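Local coordinates for STU0660 (Streptococcus thermophilus, PDB 3ZTH), which belongs to the large Csn2 proteins of CRISPR-mediated bacterial immunity, binds magnesium and probably acts by binding DNA, at residues E249-V254 with E262-V267. Residues are numbered along the deposited sequence; the frame is centred on the assembly and turned at random.
Sequences ENSRFV and EHLYDV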
ATOM      1  N   GLU A 249      -3.966  24.249 -47.415  1.00 42.77           N
ATOM      2  CA  GLU A 249      -2.905  23.711 -46.585  1.00 43.86           C
ATOM      3  C   GLU A 249      -3.167  22.362 -45.932  1.00 42.05           C
ATOM      4  O   GLU A 249      -2.319  21.476 -45.998  1.00 42.35           O
ATOM      5  CB  GLU A 249      -2.535  24.723 -45.500  1.00 49.51           C
ATOM      6  CG  GLU A 249      -2.171  26.081 -46.062  1.00 56.92           C
ATOM      7  CD  GLU A 249      -1.215  25.973 -47.242  1.00 62.29           C
ATOM      8  OE1 GLU A 249      -0.098  25.435 -47.058  1.00 64.45           O
ATOM      9  OE2 GLU A 249      -1.586  26.420 -48.355  1.00 64.32           O
ATOM     10  N   ASN A 250      -4.333  22.204 -45.309  1.00 38.54           N
ATOM     11  CA  ASN A 250      -4.664  20.970 -44.602  1.00 34.96           C
ATOM     12  C   ASN A 250      -5.401  19.903 -45.407  1.00 33.44           C
ATOM     13  O   ASN A 250      -5.585  18.788 -44.936  1.00 33.31           O
ATOM     14  CB  ASN A 250      -5.488  21.296 -43.353  1.00 34.99           C
ATOM     15  CG  ASN A 250      -6.892  21.819 -43.683  1.00 35.45           C
ATOM     16  OD1 ASN A 250      -7.365  21.729 -44.822  1.00 33.09           O
ATOM     17  ND2 ASN A 250      -7.567  22.357 -42.676  1.00 36.11           N
ATOM     18  N   SER A 251      -5.818  20.245 -46.614  1.00 32.90           N
ATOM     19  CA  SER A 251      -6.558  19.319 -47.473  1.00 34.06           C
ATOM     20  C   SER A 251      -6.050  17.867 -47.529  1.00 33.68           C
ATOM     21  O   SER A 251      -6.812  16.920 -47.331  1.00 32.62           O
ATOM     22  CB  SER A 251      -6.606  19.886 -48.889  1.00 34.69           C
ATOM     23  OG  SER A 251      -7.527  19.164 -49.675  1.00 41.92           O
ATOM     24  N   ARG A 252      -4.764  17.699 -47.819  1.00 34.25           N
ATOM     25  CA  ARG A 252      -4.156  16.381 -47.930  1.00 34.17           C
ATOM     26  C   ARG A 252      -4.126  15.597 -46.618  1.00 32.76           C
ATOM     27  O   ARG A 252      -3.945  14.381 -46.616  1.00 30.73           O
ATOM     28  CB  ARG A 252      -2.734  16.521 -48.483  1.00 38.07           C
ATOM     29  CG  ARG A 252      -2.694  16.880 -49.968  1.00 45.90           C
ATOM     30  CD  ARG A 252      -1.266  17.032 -50.500  1.00 51.82           C
ATOM     31  NE  ARG A 252      -0.584  18.195 -49.930  1.00 57.36           N
ATOM     32  CZ  ARG A 252       0.438  18.133 -49.077  1.00 59.10           C
ATOM     33  NH1 ARG A 252       0.913  16.953 -48.687  1.00 60.91           N
ATOM     34  NH2 ARG A 252       0.981  19.255 -48.610  1.00 57.93           N
ATOM     35  N   PHE A 253      -4.318  16.286 -45.501  1.00 30.78           N
ATOM     36  CA  PHE A 253      -4.286  15.618 -44.216  1.00 29.34           C
ATOM     37  C   PHE A 253      -5.663  15.281 -43.665  1.00 28.06           C
ATOM     38  O   PHE A 253      -5.815  14.936 -42.487  1.00 29.62           O
ATOM     39  CB  PHE A 253      -3.463  16.461 -43.250  1.00 29.67           C
ATOM     40  CG  PHE A 253      -2.133  16.838 -43.817  1.00 31.97           C
ATOM     41  CD1 PHE A 253      -1.234  15.845 -44.218  1.00 32.30           C
ATOM     42  CD2 PHE A 253      -1.812  18.171 -44.057  1.00 32.61           C
ATOM     43  CE1 PHE A 253      -0.043  16.173 -44.857  1.00 31.94           C
ATOM     44  CE2 PHE A 253      -0.619  18.513 -44.698  1.00 33.45           C
ATOM     45  CZ  PHE A 253       0.265  17.517 -45.100  1.00 31.76           C
ATOM     46  N   VAL A 254      -6.664  15.383 -44.531  1.00 25.93           N
ATOM     47  CA  VAL A 254      -8.021  15.027 -44.167  1.00 25.38           C
ATOM     48  C   VAL A 254      -8.105  13.566 -44.561  1.00 26.05           C
ATOM     49  O   VAL A 254      -8.086  13.233 -45.740  1.00 25.64           O
ATOM     50  CB  VAL A 254      -9.053  15.820 -44.963  1.00 24.33           C
ATOM     51  CG1 VAL A 254     -10.432  15.249 -44.726  1.00 22.78           C
ATOM     52  CG2 VAL A 254      -9.013  17.280 -44.551  1.00 25.20           C
ATOM     53  N   GLU A 262      -8.806   6.581 -47.538  1.00 32.87           N
ATOM     54  CA  GLU A 262      -8.133   7.455 -48.496  1.00 31.11           C
ATOM     55  C   GLU A 262      -8.007   8.829 -47.854  1.00 30.11           C
ATOM     56  O   GLU A 262      -8.761   9.165 -46.942  1.00 29.73           O
ATOM     57  CB  GLU A 262      -8.969   7.623 -49.770  1.00 33.89           C
ATOM     58  CG  GLU A 262      -9.414   6.338 -50.464  1.00 41.78           C
ATOM     59  CD  GLU A 262      -8.305   5.643 -51.261  1.00 45.58           C
ATOM     60  OE1 GLU A 262      -7.175   6.186 -51.358  1.00 45.15           O
ATOM     61  OE2 GLU A 262      -8.576   4.541 -51.796  1.00 48.32           O
ATOM     62  N   HIS A 263      -7.048   9.624 -48.309  1.00 29.34           N
ATOM     63  CA  HIS A 263      -6.929  10.981 -47.800  1.00 29.84           C
ATOM     64  C   HIS A 263      -7.214  11.879 -48.996  1.00 30.74           C
ATOM     65  O   HIS A 263      -7.024  11.462 -50.140  1.00 30.75           O
ATOM     66  CB  HIS A 263      -5.545  11.245 -47.197  1.00 29.46           C
ATOM     67  CG  HIS A 263      -4.407  11.054 -48.145  1.00 31.91           C
ATOM     68  ND1 HIS A 263      -4.210  11.862 -49.244  1.00 34.82           N
ATOM     69  CD2 HIS A 263      -3.371  10.183 -48.128  1.00 32.34           C
ATOM     70  CE1 HIS A 263      -3.097  11.501 -49.860  1.00 33.48           C
ATOM     71  NE2 HIS A 263      -2.568  10.484 -49.203  1.00 33.15           N
ATOM     72  N   LEU A 264      -7.724  13.084 -48.748  1.00 31.65           N
ATOM     73  CA  LEU A 264      -8.034  14.001 -49.841  1.00 31.69           C
ATOM     74  C   LEU A 264      -6.768  14.452 -50.557  1.00 33.44           C
ATOM     75  O   LEU A 264      -5.648  14.277 -50.052  1.00 33.60           O
ATOM     76  CB  LEU A 264      -8.786  15.237 -49.329  1.00 30.70           C
ATOM     77  CG  LEU A 264     -10.213  15.059 -48.793  1.00 29.87           C
ATOM     78  CD1 LEU A 264     -10.765  16.402 -48.347  1.00 24.42           C
ATOM     79  CD2 LEU A 264     -11.097  14.452 -49.865  1.00 25.30           C
ATOM     80  N   TYR A 265      -6.964  15.022 -51.742  1.00 33.83           N
ATOM     81  CA  TYR A 265      -5.871  15.540 -52.562  1.00 36.13           C
ATOM     82  C   TYR A 265      -5.862  17.052 -52.333  1.00 35.44           C
ATOM     83  O   TYR A 265      -6.554  17.551 -51.444  1.00 31.60           O
ATOM     84  CB  TYR A 265      -6.139  15.280 -54.049  1.00 37.93           C
ATOM     85  CG  TYR A 265      -6.323  13.831 -54.451  1.00 43.20           C
ATOM     86  CD1 TYR A 265      -5.273  12.908 -54.359  1.00 45.94           C
ATOM     87  CD2 TYR A 265      -7.535  13.396 -54.986  1.00 47.38           C
ATOM     88  CE1 TYR A 265      -5.426  11.590 -54.801  1.00 47.33           C
ATOM     89  CE2 TYR A 265      -7.704  12.082 -55.431  1.00 49.87           C
ATOM     90  CZ  TYR A 265      -6.648  11.188 -55.340  1.00 51.17           C
ATOM     91  OH  TYR A 265      -6.822   9.905 -55.821  1.00 54.32           O
ATOM     92  N   ASP A 266      -5.078  17.777 -53.125  1.00 35.87           N
ATOM     93  CA  ASP A 266      -5.051  19.231 -53.007  1.00 37.96           C
ATOM     94  C   ASP A 266      -6.399  19.710 -53.528  1.00 37.32           C
ATOM     95  O   ASP A 266      -6.981  19.086 -54.421  1.00 36.51           O
ATOM     96  CB  ASP A 266      -3.929  19.836 -53.852  1.00 41.45           C
ATOM     97  CG  ASP A 266      -2.551  19.520 -53.306  1.00 45.16           C
ATOM     98  OD1 ASP A 266      -2.241  19.937 -52.167  1.00 45.76           O
ATOM     99  OD2 ASP A 266      -1.775  18.847 -54.019  1.00 49.93           O
ATOM    100  N   VAL A 267      -6.890  20.808 -52.962  1.00 36.07           N
ATOM    101  CA  VAL A 267      -8.177  21.380 -53.343  1.00 34.98           C
ATOM    102  C   VAL A 267      -8.251  21.825 -54.809  1.00 34.75           C
ATOM    103  O   VAL A 267      -9.216  21.518 -55.507  1.00 34.73           O
ATOM    104  CB  VAL A 267      -8.520  22.584 -52.437  1.00 35.86           C
ATOM    105  CG1 VAL A 267      -9.930  23.073 -52.720  1.00 30.85           C
ATOM    106  CG2 VAL A 267      -8.366  22.179 -50.977  1.00 35.15           C
TER
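Ser-251 OG donates a short hydrogen bond of 2.6 Å to Tyr-265 O, arriving nearly along the C=O axis; chi1 of -168° sets the hydroxyl anti to its own backbone N. A second grip is backbone to backbone: Leu-264 N gives its hydrogen to Val-254 O at 3.0 Å, again almost in line with the carbonyl. The same Val-254 oxygen takes a CA-H...O contact from His-263. Between these two bonds, Arg-252 CA points its hydrogen at Leu-264 O (3.3 Å). Leu-264 O also accepts from His-263 ND1 at 2.9 Å; this oxygen lies close to the imidazole plane, while the donor sits above the plane of the carbonyl, and the bond helps fix the imidazole's rotation. Farther out, Arg-252 bends at chi3 (-68°), running alongside Asp-266. Arg-252 NE and Asp-266 OD1 form a salt bridge at 3.3 Å whose hydrogen bond is bent and weak; OD1 meets the guanidinium at its edge, in plane, although the carboxylate plane is turned 57° from it. On the buried side, Leu-264 CD1 lies alongside Val-254 CG1 at 3.8 Å, Leu-264 CB rests against Ser-251 O, and Val-267 CG2 packs on the serine hydroxymethyl. The contact thus ties the turn entering strand 254-257 to the exit of its antiparallel neighbour, edge strand 261-263, in the P-loop NTPase-like sheet. Met-270 of helix 267-277 packs against Ser-251 and Leu-264, while Asn-16 of strand 13-16 binds Arg-252 O and touches His-263.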